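Side-chain contacts in trichothecene 15-O-acetyltransferase TRI3 (Fusarium sporotrichioides, PDB 3FOT), which acetylates the 15-oxygen of trichothecene intermediates during the biosynthesis of fungal mycotoxins such as T-2 toxin: residues G35-V40 and N185-D190; V40-K45 and F416-L421. All coordinates share one frame; numbering follows the deposited sequence.

Interaction 1: G35-V40 and N185-D190; sequences GAEAIV and NHLFWD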
loop_
_atom_site.group_PDB
_atom_site.type_symbol
_atom_site.label_atom_id
_atom_site.label_comp_id
_atom_site.label_asym_id
_atom_site.label_seq_id
_atom_site.Cartn_x
_atom_site.Cartn_y
_atom_site.Cartn_z
ATOM N N GLY A 35 -3.949 -14.208 -7.269
ATOM C CA GLY A 35 -2.746 -13.873 -6.529
ATOM C C GLY A 35 -3.075 -13.085 -5.283
ATOM O O GLY A 35 -3.978 -13.448 -4.531
ATOM N N ALA A 36 -2.310 -12.016 -5.046
ATOM C CA ALA A 36 -2.488 -11.217 -3.822
ATOM C C ALA A 36 -3.901 -10.653 -3.692
ATOM O O ALA A 36 -4.385 -10.413 -2.562
ATOM C CB ALA A 36 -1.460 -10.108 -3.751
ATOM N N GLU A 37 -4.588 -10.472 -4.814
ATOM C CA GLU A 37 -6.016 -10.069 -4.748
ATOM C C GLU A 37 -6.849 -11.024 -3.917
ATOM O O GLU A 37 -7.695 -10.595 -3.155
ATOM C CB GLU A 37 -6.611 -9.956 -6.162
ATOM C CG GLU A 37 -6.039 -8.813 -6.989
ATOM C CD GLU A 37 -6.496 -8.845 -8.446
ATOM O OE1 GLU A 37 -6.984 -9.913 -8.894
ATOM O OE2 GLU A 37 -6.328 -7.821 -9.140
ATOM N N ALA A 38 -6.606 -12.323 -4.075
ATOM C CA ALA A 38 -7.384 -13.356 -3.399
ATOM C C ALA A 38 -7.180 -13.299 -1.886
ATOM O O ALA A 38 -8.086 -13.636 -1.126
ATOM C CB ALA A 38 -7.022 -14.728 -3.963
ATOM N N ILE A 39 -5.985 -12.887 -1.455
ATOM C CA ILE A 39 -5.713 -12.719 -0.029
ATOM C C ILE A 39 -6.572 -11.585 0.539
ATOM O O ILE A 39 -7.362 -11.792 1.475
ATOM C CB ILE A 39 -4.195 -12.435 0.260
ATOM C CG1 ILE A 39 -3.332 -13.619 -0.162
ATOM C CG2 ILE A 39 -3.993 -12.228 1.763
ATOM C CD1 ILE A 39 -1.822 -13.322 -0.168
ATOM N N VAL A 40 -6.440 -10.388 -0.040
ATOM C CA VAL A 40 -7.159 -9.229 0.493
ATOM C C VAL A 40 -8.663 -9.288 0.231
ATOM O O VAL A 40 -9.440 -8.631 0.937
ATOM C CB VAL A 40 -6.550 -7.870 0.011
ATOM C CG1 VAL A 40 -5.039 -7.813 0.388
ATOM C CG2 VAL A 40 -6.696 -7.701 -1.504
ATOM N N ASN A 185 -10.687 0.060 -0.777
ATOM C CA ASN A 185 -10.710 -1.387 -0.660
ATOM C C ASN A 185 -9.451 -1.905 -1.361
ATOM O O ASN A 185 -9.209 -1.594 -2.541
ATOM C CB ASN A 185 -11.965 -1.930 -1.336
ATOM C CG ASN A 185 -12.202 -3.395 -1.024
ATOM O OD1 ASN A 185 -11.245 -4.208 -0.987
ATOM N ND2 ASN A 185 -13.460 -3.750 -0.817
ATOM N N HIS A 186 -8.644 -2.677 -0.625
ATOM C CA HIS A 186 -7.361 -3.139 -1.154
ATOM C C HIS A 186 -7.547 -4.106 -2.328
ATOM O O HIS A 186 -6.604 -4.353 -3.053
ATOM C CB HIS A 186 -6.557 -3.813 -0.049
ATOM C CG HIS A 186 -5.079 -3.903 -0.321
ATOM N ND1 HIS A 186 -4.142 -3.883 0.688
ATOM C CD2 HIS A 186 -4.384 -3.990 -1.481
ATOM C CE1 HIS A 186 -2.930 -4.007 0.166
ATOM N NE2 HIS A 186 -3.049 -4.071 -1.149
ATOM N N LEU A 187 -8.749 -4.660 -2.523
ATOM C CA LEU A 187 -8.924 -5.614 -3.627
ATOM C C LEU A 187 -8.502 -5.005 -4.981
ATOM O O LEU A 187 -7.960 -5.709 -5.835
ATOM C CB LEU A 187 -10.395 -6.100 -3.698
ATOM C CG LEU A 187 -10.752 -7.147 -4.748
ATOM C CD1 LEU A 187 -9.779 -8.375 -4.697
ATOM C CD2 LEU A 187 -12.213 -7.580 -4.540
ATOM N N PHE A 188 -8.776 -3.710 -5.183
ATOM C CA PHE A 188 -8.731 -3.125 -6.538
ATOM C C PHE A 188 -7.408 -2.437 -6.889
ATOM O O PHE A 188 -7.243 -1.880 -8.006
ATOM C CB PHE A 188 -9.906 -2.142 -6.723
ATOM C CG PHE A 188 -11.238 -2.726 -6.317
ATOM C CD1 PHE A 188 -11.841 -3.743 -7.057
ATOM C CD2 PHE A 188 -11.868 -2.293 -5.170
ATOM C CE1 PHE A 188 -13.068 -4.278 -6.635
ATOM C CE2 PHE A 188 -13.079 -2.820 -4.754
ATOM C CZ PHE A 188 -13.684 -3.811 -5.477
ATOM N N TRP A 189 -6.476 -2.488 -5.944
ATOM C CA TRP A 189 -5.199 -1.779 -6.066
ATOM C C TRP A 189 -4.099 -2.470 -5.312
ATOM O O TRP A 189 -4.352 -3.149 -4.333
ATOM C CB TRP A 189 -5.287 -0.401 -5.398
ATOM C CG TRP A 189 -6.562 0.372 -5.567
ATOM C CD1 TRP A 189 -7.668 0.334 -4.741
ATOM C CD2 TRP A 189 -6.848 1.344 -6.571
ATOM N NE1 TRP A 189 -8.614 1.226 -5.183
ATOM C CE2 TRP A 189 -8.140 1.855 -6.303
ATOM C CE3 TRP A 189 -6.138 1.840 -7.688
ATOM C CZ2 TRP A 189 -8.741 2.839 -7.100
ATOM C CZ3 TRP A 189 -6.746 2.813 -8.485
ATOM C CH2 TRP A 189 -8.026 3.304 -8.184
ATOM N N ASP A 190 -2.847 -2.216 -5.688
ATOM C CA ASP A 190 -1.819 -2.342 -4.658
ATOM C C ASP A 190 -1.422 -0.937 -4.205
ATOM O O ASP A 190 -1.980 0.053 -4.693
ATOM C CB ASP A 190 -0.619 -3.188 -5.108
ATOM C CG ASP A 190 0.011 -2.706 -6.378
ATOM O OD1 ASP A 190 -0.211 -1.549 -6.773
ATOM O OD2 ASP A 190 0.794 -3.494 -6.960
HETATM O O HOH W 1 -6.533 -5.388 -8.220
#

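Interaction 2: V40-K45 and F416-L421; sequences VGLEEK and FEASYL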
loop_
_atom_site.group_PDB
_atom_site.type_symbol
_atom_site.label_atom_id
_atom_site.label_comp_id
_atom_site.label_asym_id
_atom_site.label_seq_id
_atom_site.Cartn_x
_atom_site.Cartn_y
_atom_site.Cartn_z
ATOM N N VAL A 40 -6.440 -10.388 -0.040
ATOM C CA VAL A 40 -7.159 -9.229 0.493
ATOM C C VAL A 40 -8.663 -9.288 0.231
ATOM O O VAL A 40 -9.440 -8.631 0.937
ATOM C CB VAL A 40 -6.550 -7.870 0.011
ATOM C CG1 VAL A 40 -5.039 -7.813 0.388
ATOM C CG2 VAL A 40 -6.696 -7.701 -1.504
ATOM N N GLY A 41 -9.041 -10.041 -0.803
ATOM C CA GLY A 41 -10.437 -10.276 -1.168
ATOM C C GLY A 41 -11.195 -11.343 -0.386
ATOM O O GLY A 41 -12.411 -11.430 -0.532
ATOM N N LEU A 42 -10.519 -12.151 0.440
ATOM C CA LEU A 42 -11.232 -13.176 1.250
ATOM C C LEU A 42 -12.482 -12.574 1.876
ATOM O O LEU A 42 -12.414 -11.577 2.593
ATOM C CB LEU A 42 -10.365 -13.763 2.349
ATOM C CG LEU A 42 -9.180 -14.619 1.928
ATOM C CD1 LEU A 42 -8.314 -14.956 3.154
ATOM C CD2 LEU A 42 -9.701 -15.888 1.275
ATOM N N GLU A 43 -13.634 -13.162 1.553
ATOM C CA GLU A 43 -14.909 -12.550 1.934
ATOM C C GLU A 43 -14.988 -12.158 3.409
ATOM O O GLU A 43 -15.360 -11.024 3.730
ATOM C CB GLU A 43 -16.087 -13.430 1.505
ATOM C CG GLU A 43 -17.418 -12.741 1.740
ATOM C CD GLU A 43 -18.581 -13.495 1.186
ATOM O OE1 GLU A 43 -18.402 -14.619 0.652
ATOM O OE2 GLU A 43 -19.678 -12.947 1.307
ATOM N N GLU A 44 -14.625 -13.077 4.304
ATOM C CA GLU A 44 -14.723 -12.832 5.750
ATOM C C GLU A 44 -13.801 -11.705 6.271
ATOM O O GLU A 44 -14.031 -11.171 7.360
ATOM C CB GLU A 44 -14.502 -14.130 6.556
ATOM C CG GLU A 44 -13.109 -14.784 6.457
ATOM C CD GLU A 44 -12.920 -15.747 5.284
ATOM O OE1 GLU A 44 -13.752 -15.777 4.329
ATOM O OE2 GLU A 44 -11.879 -16.456 5.303
ATOM N N LYS A 45 -12.763 -11.391 5.509
ATOM C CA LYS A 45 -11.829 -10.314 5.849
ATOM C C LYS A 45 -12.160 -9.019 5.125
ATOM O O LYS A 45 -12.162 -7.944 5.735
ATOM C CB LYS A 45 -10.406 -10.754 5.540
ATOM C CG LYS A 45 -10.000 -12.021 6.258
ATOM C CD LYS A 45 -8.498 -12.037 6.352
ATOM C CE LYS A 45 -7.946 -13.424 6.575
ATOM N NZ LYS A 45 -8.287 -13.915 7.924
ATOM N N PHE A 416 -2.398 -19.806 -3.152
ATOM C CA PHE A 416 -2.265 -20.775 -2.069
ATOM C C PHE A 416 -2.418 -20.105 -0.693
ATOM O O PHE A 416 -3.117 -20.605 0.193
ATOM C CB PHE A 416 -0.939 -21.527 -2.174
ATOM C CG PHE A 416 -0.642 -22.364 -0.964
ATOM C CD1 PHE A 416 -1.193 -23.641 -0.842
ATOM C CD2 PHE A 416 0.131 -21.852 0.087
ATOM C CE1 PHE A 416 -0.943 -24.414 0.314
ATOM C CE2 PHE A 416 0.377 -22.609 1.232
ATOM C CZ PHE A 416 -0.154 -23.902 1.336
ATOM N N GLU A 417 -1.769 -18.958 -0.532
ATOM C CA GLU A 417 -1.804 -18.240 0.730
ATOM C C GLU A 417 -3.236 -17.826 1.133
ATOM O O GLU A 417 -3.637 -17.946 2.310
ATOM C CB GLU A 417 -0.888 -17.028 0.611
ATOM C CG GLU A 417 -0.658 -16.297 1.898
ATOM C CD GLU A 417 0.545 -15.376 1.814
ATOM O OE1 GLU A 417 1.351 -15.488 0.854
ATOM O OE2 GLU A 417 0.684 -14.550 2.731
ATOM N N ALA A 418 -4.013 -17.367 0.157
ATOM C CA ALA A 418 -5.412 -16.998 0.387
ATOM C C ALA A 418 -6.231 -18.187 0.894
ATOM O O ALA A 418 -7.001 -18.083 1.871
ATOM C CB ALA A 418 -6.017 -16.436 -0.900
ATOM N N SER A 419 -6.021 -19.335 0.257
ATOM C CA SER A 419 -6.682 -20.571 0.665
ATOM C C SER A 419 -6.256 -21.012 2.058
ATOM O O SER A 419 -7.106 -21.435 2.875
ATOM C CB SER A 419 -6.359 -21.658 -0.348
ATOM O OG SER A 419 -7.238 -21.540 -1.444
ATOM N N TYR A 420 -4.958 -20.882 2.348
ATOM C CA TYR A 420 -4.415 -21.188 3.691
ATOM C C TYR A 420 -5.063 -20.292 4.752
ATOM O O TYR A 420 -5.498 -20.761 5.822
ATOM C CB TYR A 420 -2.887 -21.025 3.724
ATOM C CG TYR A 420 -2.252 -21.510 5.009
ATOM C CD1 TYR A 420 -1.744 -22.806 5.109
ATOM C CD2 TYR A 420 -2.166 -20.681 6.126
ATOM C CE1 TYR A 420 -1.168 -23.261 6.293
ATOM C CE2 TYR A 420 -1.602 -21.123 7.318
ATOM C CZ TYR A 420 -1.093 -22.414 7.389
ATOM O OH TYR A 420 -0.536 -22.836 8.568
ATOM N N LEU A 421 -5.152 -18.998 4.458
ATOM C CA LEU A 421 -5.713 -18.055 5.424
ATOM C C LEU A 421 -7.211 -18.213 5.636
ATOM O O LEU A 421 -7.722 -17.908 6.720
ATOM C CB LEU A 421 -5.395 -16.617 5.030
ATOM C CG LEU A 421 -3.910 -16.285 5.164
ATOM C CD1 LEU A 421 -3.651 -14.990 4.387
ATOM C CD2 LEU A 421 -3.486 -16.175 6.625
HETATM O O HOH W 2 -9.997 -16.364 7.247
HETATM O O HOH W 3 -6.367 -15.751 8.672
#

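Interaction 1: G35-V40 and N185-D190
The helix beginning at A36 faces the short 3-10 segment H186-L187-F188, and the two backbones come nearest at E37 and L187, whose CA atoms are 5.4 Å apart. V40 supplies most of the helix side of the contact. Its CG1 lies over one face of the H186 imidazole, 4.1 Å from the ring centroid and 15° off the normal, a CH-pi contact displaced slightly toward the rim. With CG of H186 anti to the backbone N (chi1 -160°), the ring is carried alongside the valine. The other branch, V40 CG2, settles on the 3-10 backbone, 3.7 Å from L187 CA and as close to H186 O. One turn before V40, E37 O is met by L187 CD1 at 3.4 Å, and the same methyl touches E37 CB. The extended glutamate reaches past this leucine, and water 1 donates to E37 OE2 (2.6 Å) and L187 O (2.8 Å); the carboxylate is also tied to R31 by a salt bridge and to V34 N. An Asx turn shapes the opposing segment, L187 N giving a 3.0 Å bond to N185 OD1 that is nearly straight at 168°. The sequence H186-L187-F188-W189-D190 matches the HxxxD signature of the BAHD superfamily, whose histidine acts as general base in relatives. Y51 is the main polar partner of H186, and a glycerol, probably from the crystallisation liquor, makes a weak bond to its NE2. V40 thus backs one face of the imidazole, while the ring nitrogens find polar partners outside these segments.

Interaction 2: V40-K45 and F416-L421
L42 meets A418 and L421 in a buried, largely apolar contact with a water-bridged polar border, made where the break between helices 36-41 and 43-46 lies against helix 406-423; the centre of the contact is about 17 Å from the centre of the chain. L42 is the N-cap residue of the second short helix, and its CB is directed at the long one. Both methyls bracket A418 O, CD1 of L42 at 3.6 Å and CD2 at 3.5 Å. L42 CD1 goes on to touch L421 CB at 3.8 Å, while L42 CD2 lies 4.3 Å from A418 CB, so the leucine straddles two residues one helical turn apart. The L42 and L421 side chains cross at about a right angle, and V102 adds a further apolar neighbour to L42.

K45, one turn after L42, borders this patch. The aliphatic CE of K45 passes 4.4 Å from L421 CB, but NZ stays too far from L421 O for a direct bond. Water 3 closes that gap, accepting from K45 NZ at 2.8 Å and donating to L421 O at 3.2 Å. Water 2 also accepts from NZ and lies within bonding distance of E44 OE2 and L421 O, though with further acceptors around it not all can be served at once. E44 OE2 has a further partner in H422 ND1. An ammonium group near the last turn of helix 406-423 would be expected to suit the negative end of the helix dipole. A418 follows H414, which binds 15-deacetylcalonectrin, by one turn on this helix; the contact sets the kink between two short N-terminal helices against the helix that carries this substrate-binding residue.

In the fold
Both interactions are buried and draw on the 36-46 helical region. Helix 36-41 lies between N185-D190 and helix 406-423, but interaction 2 is made just beyond it: V40 belongs to both ranges yet makes its contacts in interaction 1, and the work then passes to L42 and K45. The two are further joined by A418 CB, which packs on A38 and I39, and by I39, which touches E417 and L421. Interaction 1, nearer the centre of the chain, sets a methyl over an imidazole at one end and a single bridging water at the other. Interaction 2 lies farther out and replaces the aromatic face with leucine methyls, and its polar border of lysine, glutamate and carbonyl is linked by two waters.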